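Local atomic coordinates of CrmK (Actinoalloteichus sp. WH1-2216-6, PDB entry 5I1V), a protein that is an FAD-dependent oxidase with a covalently bound flavin that takes part in recycling shunt products during caerulomycin biosynthesis. Residues 45-50 with 158-163. Residues are numbered along the deposited sequence; the frame is centred on the assembly and turned at random.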
ATOM      1  N   GLU A  45      -8.581  30.355  -2.523  1.00 18.38           N
ATOM      2  CA  GLU A  45      -8.122  31.050  -3.714  1.00 23.52           C
ATOM      3  C   GLU A  45      -8.432  30.285  -4.982  1.00 22.10           C
ATOM      4  O   GLU A  45      -8.899  30.868  -5.955  1.00 21.84           O
ATOM      5  CB  GLU A  45      -6.632  31.328  -3.617  1.00 30.29           C
ATOM      6  CG  GLU A  45      -6.100  32.345  -4.595  1.00 39.06           C
ATOM      7  CD  GLU A  45      -4.575  32.476  -4.505  1.00 47.55           C
ATOM      8  OE1 GLU A  45      -3.989  32.330  -3.384  1.00 50.84           O
ATOM      9  OE2 GLU A  45      -3.962  32.693  -5.570  1.00 51.10           O
ATOM     10  N   ALA A  46      -8.257  28.972  -4.948  1.00 19.44           N
ATOM     11  CA  ALA A  46      -8.563  28.159  -6.113  1.00 20.82           C
ATOM     12  C   ALA A  46     -10.030  28.226  -6.449  1.00 21.05           C
ATOM     13  O   ALA A  46     -10.398  28.411  -7.602  1.00 20.70           O
ATOM     14  CB  ALA A  46      -8.153  26.721  -5.869  1.00 21.30           C
ATOM     15  N   VAL A  47     -10.883  28.112  -5.439  1.00 18.76           N
ATOM     16  CA  VAL A  47     -12.297  28.161  -5.668  1.00 18.56           C
ATOM     17  C   VAL A  47     -12.759  29.534  -6.168  1.00 20.33           C
ATOM     18  O   VAL A  47     -13.607  29.617  -7.060  1.00 20.91           O
ATOM     19  CB  VAL A  47     -13.047  27.736  -4.391  1.00 19.30           C
ATOM     20  CG1 VAL A  47     -14.550  27.946  -4.500  1.00 21.02           C
ATOM     21  CG2 VAL A  47     -12.768  26.290  -4.108  1.00 19.20           C
ATOM     22  N   SER A  48     -12.251  30.593  -5.537  1.00 20.40           N
ATOM     23  CA  SER A  48     -12.592  31.956  -5.881  1.00 24.53           C
ATOM     24  C   SER A  48     -12.246  32.283  -7.355  1.00 24.16           C
ATOM     25  O   SER A  48     -13.067  32.861  -8.051  1.00 23.31           O
ATOM     26  CB  SER A  48     -11.930  32.912  -4.901  1.00 27.63           C
ATOM     27  OG  SER A  48     -12.230  34.225  -5.311  1.00 37.75           O
ATOM     28  N   GLU A  49     -11.123  31.780  -7.855  1.00 24.62           N
ATOM     29  CA  GLU A  49     -10.773  31.908  -9.281  1.00 25.97           C
ATOM     30  C   GLU A  49     -11.810  31.246 -10.190  1.00 25.80           C
ATOM     31  O   GLU A  49     -12.266  31.869 -11.182  1.00 24.52           O
ATOM     32  CB  GLU A  49      -9.387  31.322  -9.548  1.00 27.97           C
ATOM     33  CG  GLU A  49      -8.263  32.158  -8.929  1.00 31.24           C
ATOM     34  CD  GLU A  49      -6.902  31.428  -8.874  1.00 35.93           C
ATOM     35  OE1 GLU A  49      -6.808  30.213  -9.179  1.00 38.62           O
ATOM     36  OE2 GLU A  49      -5.912  32.079  -8.502  1.00 38.12           O
ATOM     37  N   ALA A  50     -12.170  30.003  -9.866  1.00 23.42           N
ATOM     38  CA  ALA A  50     -13.079  29.236 -10.675  1.00 24.05           C
ATOM     39  C   ALA A  50     -14.462  29.864 -10.635  1.00 23.22           C
ATOM     40  O   ALA A  50     -15.097  30.070 -11.681  1.00 24.09           O
ATOM     41  CB  ALA A  50     -13.108  27.779 -10.245  1.00 24.74           C
ATOM     42  N   VAL A 158     -14.844  25.037   2.705  1.00 16.54           N
ATOM     43  CA  VAL A 158     -14.793  26.220   1.898  1.00 17.58           C
ATOM     44  C   VAL A 158     -16.069  26.273   1.093  1.00 18.36           C
ATOM     45  O   VAL A 158     -16.363  25.365   0.314  1.00 18.91           O
ATOM     46  CB  VAL A 158     -13.557  26.171   0.976  1.00 18.28           C
ATOM     47  CG1 VAL A 158     -13.535  27.337   0.015  1.00 19.13           C
ATOM     48  CG2 VAL A 158     -12.292  26.197   1.817  1.00 18.22           C
ATOM     49  N   VAL A 159     -16.788  27.362   1.265  1.00 17.10           N
ATOM     50  CA  VAL A 159     -18.130  27.516   0.703  1.00 19.22           C
ATOM     51  C   VAL A 159     -18.241  28.836  -0.092  1.00 20.15           C
ATOM     52  O   VAL A 159     -17.410  29.728   0.068  1.00 20.15           O
ATOM     53  CB  VAL A 159     -19.217  27.515   1.762  1.00 18.67           C
ATOM     54  CG1 VAL A 159     -19.390  26.156   2.390  1.00 19.25           C
ATOM     55  CG2 VAL A 159     -18.974  28.601   2.834  1.00 19.15           C
ATOM     56  N   VAL A 160     -19.247  28.907  -0.956  1.00 20.31           N
ATOM     57  CA  VAL A 160     -19.480  30.016  -1.883  1.00 21.63           C
ATOM     58  C   VAL A 160     -20.893  30.576  -1.701  1.00 23.49           C
ATOM     59  O   VAL A 160     -21.881  29.860  -1.846  1.00 22.08           O
ATOM     60  CB  VAL A 160     -19.347  29.553  -3.338  1.00 22.23           C
ATOM     61  CG1 VAL A 160     -19.434  30.742  -4.299  1.00 21.13           C
ATOM     62  CG2 VAL A 160     -18.056  28.755  -3.535  1.00 22.41           C
ATOM     63  N   ASP A 161     -20.999  31.841  -1.354  1.00 25.07           N
ATOM     64  CA  ASP A 161     -22.344  32.440  -1.156  1.00 28.05           C
ATOM     65  C   ASP A 161     -22.991  32.842  -2.462  1.00 28.83           C
ATOM     66  O   ASP A 161     -22.386  32.663  -3.502  1.00 27.56           O
ATOM     67  CB  ASP A 161     -22.297  33.590  -0.153  1.00 32.61           C
ATOM     68  CG  ASP A 161     -21.763  34.886  -0.715  1.00 35.58           C
ATOM     69  OD1 ASP A 161     -21.480  35.009  -1.930  1.00 37.78           O
ATOM     70  OD2 ASP A 161     -21.635  35.823   0.109  1.00 40.23           O
ATOM     71  N   ALA A 162     -24.244  33.334  -2.405  1.00 30.68           N
ATOM     72  CA  ALA A 162     -25.041  33.668  -3.588  1.00 32.48           C
ATOM     73  C   ALA A 162     -24.383  34.730  -4.506  1.00 33.51           C
ATOM     74  O   ALA A 162     -24.523  34.650  -5.711  1.00 34.92           O
ATOM     75  CB  ALA A 162     -26.442  34.102  -3.177  1.00 33.52           C
ATOM     76  N   GLU A 163     -23.633  35.677  -3.938  1.00 35.80           N
ATOM     77  CA  GLU A 163     -22.872  36.628  -4.754  1.00 41.16           C
ATOM     78  C   GLU A 163     -21.542  36.090  -5.212  1.00 37.44           C
ATOM     79  O   GLU A 163     -20.799  36.810  -5.861  1.00 40.53           O
ATOM     80  CB  GLU A 163     -22.583  37.935  -4.010  1.00 45.83           C
ATOM     81  CG  GLU A 163     -23.734  38.901  -4.010  1.00 55.20           C
ATOM     82  CD  GLU A 163     -24.665  38.604  -2.883  1.00 63.53           C
ATOM     83  OE1 GLU A 163     -24.307  38.967  -1.742  1.00 72.69           O
ATOM     84  OE2 GLU A 163     -25.736  37.999  -3.140  1.00 72.68           O
TER
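Val47 on helix 40-52 meets Val158 and Val160 of strand 152-160 with one methyl for each. Its CB points at the strand and stands 4.4 Å from Val158 CG1, the nearest strand atom to this branch point. From there the side chain forks. CG1, held anti to the backbone N (chi1 172°), reaches toward the end of the strand and touches Val160 CG2 at 3.7 Å, the closest approach of the two segments. CG2, lying anti to the carbonyl carbon and beside the backbone N, comes within 4.3 Å of Val158 CG1, a looser contact. Val160 has the same first torsion (chi1 -174°), which puts its CG2 beside its own backbone N and turned to the helix; the two side chains are set at a slant to each other.

The strand belongs to the five-stranded antiparallel sheet of the PCMH-type FAD-binding domain, and the helix is the connection of a beta-alpha-beta crossover between the parallel strands 33-36 and 57-60 of the neighbouring mixed sheet. The contact therefore packs a helix of the mixed-sheet unit against a strand of the antiparallel sheet, on the helix-facing Val158 and Val160, two residues apart; the CB of Val159 between them points away. Backbones stay well separated, with 8.2 Å between Val47 CA and Val158 CA, and the interface is purely apolar, burying 100 Å² in all. Val166 and Val196 of the flanking strands also touch Val47, while Val43, Val44 and Val51 of the same helix extend the hydrophobic layer over the two strand valines. Val47 lies with its side chain about 6 Å from that of Val59, an FAD-binding residue, and the Val158 side chain is about 8 Å from the cofactor itself.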